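Local coordinates for putative acetyltransferase (Streptococcus mutans, PDB 4E2A), which probably transfers an acyl group, most likely acetyl from acetyl-CoA, to an acceptor substrate, at residues 185-190 with 196-201; 164-167 with 173-176. All coordinates share one frame; numbering follows the deposited sequence.

Interaction 1. Residues 185-190 with 196-201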
loop_
_atom_site.group_PDB
_atom_site.type_symbol
_atom_site.label_atom_id
_atom_site.label_comp_id
_atom_site.label_asym_id
_atom_site.label_seq_id
_atom_site.Cartn_x
_atom_site.Cartn_y
_atom_site.Cartn_z
ATOM N N PHE B 185 -1.461 -17.953 2.976
ATOM C CA PHE B 185 -0.048 -18.275 3.132
ATOM C C PHE B 185 0.718 -17.076 3.653
ATOM O O PHE B 185 1.888 -17.179 4.026
ATOM C CB PHE B 185 0.555 -18.791 1.824
ATOM C CG PHE B 185 0.665 -17.755 0.745
ATOM C CD1 PHE B 185 1.887 -17.140 0.479
ATOM C CD2 PHE B 185 -0.448 -17.405 -0.021
ATOM C CE1 PHE B 185 2.000 -16.177 -0.521
ATOM C CE2 PHE B 185 -0.352 -16.461 -1.032
ATOM C CZ PHE B 185 0.883 -15.833 -1.281
ATOM N N SER B 186 0.046 -15.934 3.691
ATOM C CA SER B 186 0.700 -14.725 4.169
ATOM C C SER B 186 -0.280 -13.591 4.382
ATOM O O SER B 186 -1.480 -13.727 4.143
ATOM C CB SER B 186 1.808 -14.297 3.202
ATOM O OG SER B 186 2.663 -13.364 3.824
ATOM N N LYS B 187 0.230 -12.466 4.851
ATOM C CA LYS B 187 -0.623 -11.325 5.094
ATOM C C LYS B 187 0.188 -10.059 5.126
ATOM O O LYS B 187 1.415 -10.083 5.281
ATOM C CB LYS B 187 -1.402 -11.489 6.401
ATOM C CG LYS B 187 -0.549 -11.868 7.606
ATOM C CD LYS B 187 -1.441 -12.157 8.816
ATOM C CE LYS B 187 -0.678 -12.855 9.935
ATOM N NZ LYS B 187 -1.567 -13.218 11.075
ATOM N N HIS B 188 -0.506 -8.946 4.973
ATOM C CA HIS B 188 0.151 -7.662 4.976
ATOM C C HIS B 188 -0.723 -6.679 5.724
ATOM O O HIS B 188 -1.890 -6.462 5.371
ATOM C CB HIS B 188 0.390 -7.184 3.540
ATOM C CG HIS B 188 1.096 -5.868 3.469
ATOM N ND1 HIS B 188 2.187 -5.563 4.238
ATOM C CD2 HIS B 188 0.842 -4.760 2.707
ATOM C CE1 HIS B 188 2.595 -4.328 3.963
ATOM N NE2 HIS B 188 1.794 -3.832 3.047
ATOM N N SER B 189 -0.167 -6.098 6.780
ATOM C CA SER B 189 -0.887 -5.069 7.519
ATOM C C SER B 189 -0.349 -3.689 7.167
ATOM O O SER B 189 0.793 -3.537 6.725
ATOM C CB SER B 189 -0.818 -5.337 9.023
ATOM O OG SER B 189 -1.393 -6.599 9.320
ATOM N N PHE B 190 -1.202 -2.690 7.341
ATOM C CA PHE B 190 -0.875 -1.308 7.023
ATOM C C PHE B 190 -1.859 -0.441 7.796
ATOM O O PHE B 190 -2.782 -0.957 8.424
ATOM C CB PHE B 190 -1.056 -1.075 5.536
ATOM C CG PHE B 190 -2.366 -1.574 5.022
ATOM C CD1 PHE B 190 -3.447 -0.715 4.897
ATOM C CD2 PHE B 190 -2.531 -2.911 4.692
ATOM C CE1 PHE B 190 -4.674 -1.177 4.432
ATOM C CE2 PHE B 190 -3.755 -3.383 4.221
ATOM C CZ PHE B 190 -4.830 -2.508 4.091
ATOM N N VAL B 196 -5.946 0.464 11.452
ATOM C CA VAL B 196 -5.041 -0.562 10.951
ATOM C C VAL B 196 -5.859 -1.651 10.251
ATOM O O VAL B 196 -6.935 -2.023 10.717
ATOM C CB VAL B 196 -4.199 -1.176 12.102
ATOM C CG1 VAL B 196 -3.296 -2.299 11.592
ATOM C CG2 VAL B 196 -3.365 -0.100 12.782
ATOM N N ASP B 197 -5.359 -2.154 9.127
ATOM C CA ASP B 197 -6.026 -3.255 8.446
ATOM C C ASP B 197 -5.078 -4.314 7.906
ATOM O O ASP B 197 -3.859 -4.112 7.853
ATOM C CB ASP B 197 -6.935 -2.744 7.329
ATOM C CG ASP B 197 -8.350 -2.502 7.804
ATOM O OD1 ASP B 197 -9.077 -3.504 8.017
ATOM O OD2 ASP B 197 -8.733 -1.322 7.971
ATOM N N THR B 198 -5.651 -5.448 7.509
ATOM C CA THR B 198 -4.851 -6.545 7.017
ATOM C C THR B 198 -5.436 -7.152 5.756
ATOM O O THR B 198 -6.651 -7.294 5.627
ATOM C CB THR B 198 -4.711 -7.656 8.070
ATOM O OG1 THR B 198 -4.157 -7.115 9.282
ATOM C CG2 THR B 198 -3.834 -8.784 7.532
ATOM N N ASP B 199 -4.557 -7.500 4.822
ATOM C CA ASP B 199 -4.946 -8.321 3.683
ATOM C C ASP B 199 -4.312 -9.685 3.811
ATOM O O ASP B 199 -3.125 -9.806 4.159
ATOM C CB ASP B 199 -4.500 -7.683 2.367
ATOM C CG ASP B 199 -5.447 -6.599 1.890
ATOM O OD1 ASP B 199 -6.676 -6.752 2.072
ATOM O OD2 ASP B 199 -4.959 -5.594 1.324
ATOM N N TRP B 200 -5.105 -10.715 3.544
ATOM C CA TRP B 200 -4.581 -12.072 3.456
ATOM C C TRP B 200 -4.237 -12.384 2.011
ATOM O O TRP B 200 -4.971 -12.005 1.098
ATOM C CB TRP B 200 -5.610 -13.103 3.918
ATOM C CG TRP B 200 -6.016 -13.029 5.352
ATOM C CD1 TRP B 200 -5.507 -12.212 6.321
ATOM C CD2 TRP B 200 -7.032 -13.820 5.983
ATOM N NE1 TRP B 200 -6.150 -12.444 7.519
ATOM C CE2 TRP B 200 -7.081 -13.423 7.338
ATOM C CE3 TRP B 200 -7.894 -14.824 5.533
ATOM C CZ2 TRP B 200 -7.971 -14.006 8.243
ATOM C CZ3 TRP B 200 -8.774 -15.395 6.435
ATOM C CH2 TRP B 200 -8.807 -14.983 7.774
ATOM N N LEU B 201 -3.135 -13.099 1.813
ATOM C CA LEU B 201 -2.772 -13.600 0.494
ATOM C C LEU B 201 -3.115 -15.080 0.435
ATOM O O LEU B 201 -2.802 -15.822 1.357
ATOM C CB LEU B 201 -1.284 -13.371 0.208
ATOM C CG LEU B 201 -0.830 -11.902 0.183
ATOM C CD1 LEU B 201 -1.774 -11.036 -0.629
ATOM C CD2 LEU B 201 -0.684 -11.343 1.581
#
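Phe190 leans across residues 196-201, its CG set between its own backbone N and carbonyl carbon (chi1 49°), which swings the ring over the neighbouring strand. Followed outward from CB, CG and CD2 pass over the carbonyl of Asp197, whose O lies 3.6 Å from CD2, above one ring face and offset toward the rim. CE1 turns to Asp197 CB, and CZ comes within 3.9 Å of that same methylene. CE2 reaches on to Asp199, 3.8 Å from OD2, with ring and carboxylate planes 44° apart. Behind the ring the backbones pair: Phe190 N to Asp197 O (3.1 Å) and Asp197 N to Phe190 O (2.9 Å). The same pairing recurs at His188 with Asp199, giving an antiparallel beta hairpin; strand 195-205, the last of the chain, inserts between strands 161-167 and 183-192, the 5-7-6 order of the GNAT fold. On the face opposite Phe190, Thr198 OG1 donates to Ser189 OG over 2.8 Å and also takes a weak hydrogen bond from Asn74 of the second subunit. Lys187 CB rests near Thr198 CG2, while its extended chain carries NZ to the side-chain oxygen of that same Asn74. His188 ND1 is bonded to Glu78 of the second subunit, so the hairpin forms part of the dimer interface. At the other end of the pairing Leu201 N meets Ser186 O almost straight (177°), and Leu201 CD2 lies over the Lys187 backbone, 3.5 Å from CA. Leu201 CB packs against Phe185 CE2 at 3.5 Å.

Interaction 2. Residues 164-167 with 173-176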
loop_
_atom_site.group_PDB
_atom_site.type_symbol
_atom_site.label_atom_id
_atom_site.label_comp_id
_atom_site.label_asym_id
_atom_site.label_seq_id
_atom_site.Cartn_x
_atom_site.Cartn_y
_atom_site.Cartn_z
ATOM N N LEU B 164 -4.110 -14.520 -5.001
ATOM C CA LEU B 164 -4.835 -13.267 -4.982
ATOM C C LEU B 164 -4.884 -12.747 -3.545
ATOM O O LEU B 164 -4.591 -13.477 -2.605
ATOM C CB LEU B 164 -6.239 -13.453 -5.570
ATOM C CG LEU B 164 -7.085 -14.612 -5.029
ATOM C CD1 LEU B 164 -7.697 -14.191 -3.723
ATOM C CD2 LEU B 164 -8.187 -14.969 -6.025
ATOM N N GLY B 165 -5.219 -11.473 -3.388
ATOM C CA GLY B 165 -5.345 -10.880 -2.074
ATOM C C GLY B 165 -6.798 -10.694 -1.708
ATOM O O GLY B 165 -7.618 -10.399 -2.566
ATOM N N VAL B 166 -7.119 -10.875 -0.430
ATOM C CA VAL B 166 -8.476 -10.653 0.046
ATOM C C VAL B 166 -8.432 -9.958 1.407
ATOM O O VAL B 166 -7.565 -10.239 2.233
ATOM C CB VAL B 166 -9.277 -11.981 0.160
ATOM C CG1 VAL B 166 -8.637 -12.901 1.198
ATOM C CG2 VAL B 166 -10.737 -11.706 0.515
ATOM N N TRP B 167 -9.373 -9.045 1.622
ATOM C CA TRP B 167 -9.468 -8.287 2.863
ATOM C C TRP B 167 -9.812 -9.210 4.034
ATOM O O TRP B 167 -10.770 -9.981 3.961
ATOM C CB TRP B 167 -10.549 -7.214 2.715
ATOM C CG TRP B 167 -10.667 -6.295 3.893
ATOM C CD1 TRP B 167 -9.697 -6.015 4.820
ATOM C CD2 TRP B 167 -11.823 -5.545 4.283
ATOM N NE1 TRP B 167 -10.177 -5.126 5.750
ATOM C CE2 TRP B 167 -11.491 -4.830 5.449
ATOM C CE3 TRP B 167 -13.123 -5.412 3.765
ATOM C CZ2 TRP B 167 -12.387 -3.992 6.101
ATOM C CZ3 TRP B 167 -14.014 -4.580 4.402
ATOM C CH2 TRP B 167 -13.645 -3.876 5.561
ATOM N N ALA B 173 -16.107 -13.664 0.514
ATOM C CA ALA B 173 -15.121 -13.894 -0.534
ATOM C C ALA B 173 -14.137 -14.984 -0.120
ATOM O O ALA B 173 -13.759 -15.831 -0.941
ATOM C CB ALA B 173 -14.379 -12.595 -0.872
ATOM N N GLN B 174 -13.748 -14.985 1.140
ATOM C CA GLN B 174 -12.837 -15.984 1.623
ATOM C C GLN B 174 -13.370 -17.359 1.377
ATOM O O GLN B 174 -12.690 -18.211 0.867
ATOM C CB GLN B 174 -12.537 -15.782 3.102
ATOM C CG GLN B 174 -11.596 -14.643 3.388
ATOM C CD GLN B 174 -11.533 -14.297 4.843
ATOM O OE1 GLN B 174 -11.762 -15.123 5.677
ATOM N NE2 GLN B 174 -11.232 -13.065 5.144
ATOM N N LEU B 175 -14.627 -17.538 1.702
ATOM C CA LEU B 175 -15.292 -18.815 1.636
ATOM C C LEU B 175 -15.395 -19.310 0.215
ATOM O O LEU B 175 -15.187 -20.455 -0.079
ATOM C CB LEU B 175 -16.668 -18.676 2.294
ATOM C CG LEU B 175 -16.681 -18.559 3.811
ATOM C CD1 LEU B 175 -18.084 -18.578 4.380
ATOM C CD2 LEU B 175 -15.841 -19.622 4.461
ATOM N N LEU B 176 -15.672 -18.389 -0.671
ATOM C CA LEU B 176 -15.755 -18.700 -2.056
ATOM C C LEU B 176 -14.416 -19.186 -2.626
ATOM O O LEU B 176 -14.369 -20.205 -3.249
ATOM C CB LEU B 176 -16.274 -17.495 -2.804
ATOM C CG LEU B 176 -16.597 -17.768 -4.249
ATOM C CD1 LEU B 176 -18.049 -17.635 -4.544
ATOM C CD2 LEU B 176 -15.816 -16.922 -5.126
#
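Val166 presents both methyls to helix 171-179 and has the largest area buried here, with Gln174 close behind. Its CG2, anti to the backbone N, touches Ala173 CB at 4.0 Å. Its CG1 meets the aliphatic part of Gln174, 4.1 Å from CG, and the two side chains cross at about a right angle. Gln174 lies across the isopropyl group by its methylene, and its chain, extended beyond CG (chi2 169°), continues past the valine toward the end of the strand. There the amide nitrogen NE2 gives a weak hydrogen bond to the backbone carbonyl O of Trp167, 3.3 Å long and bent to 143° at the hydrogen. NE2 also has a weak hydrogen bond to the carbonyl O of Glu168, the next residue. Ala173 adds a methyl on the strand-facing side of the helix, while its backbone N is hydrogen-bonded to OD1 of Asn170, just ahead of the helix. This is the place where a strand of the GNAT sheet runs through a short loop into a helix packed back on the same strand. Trp167 turns its indole away from the helix. With modest van der Waals contact between methyls and a methylene, and only weak bonds from the Gln174 amide, the fit of helix on strand here probably rests on shape more than on strong polar links.

In the fold
Interactions 1 and 2 sit side by side, their centres about 12 Å apart, because strands 195-205 and 161-167 are antiparallel neighbours in one sheet. Trp200 N probably donates to Val166 O at 2.8 Å, and Trp167 NE1 bonds to Asp197 OD1 at 3.0 Å, coupling the hairpin to the strand under the helix. The Trp200 indole also packs on Gln174. Along the chain, helix 171-179 is followed, after a short link, by strand 183-192. Interaction 1 reaches the second subunit through seven residues, interaction 2 through Trp167, which packs on Gly193 there. In GNAT relatives acetyl-CoA binds where the strands matching 125-133 and 161-167 splay apart, so interaction 2 probably lies nearer that cleft.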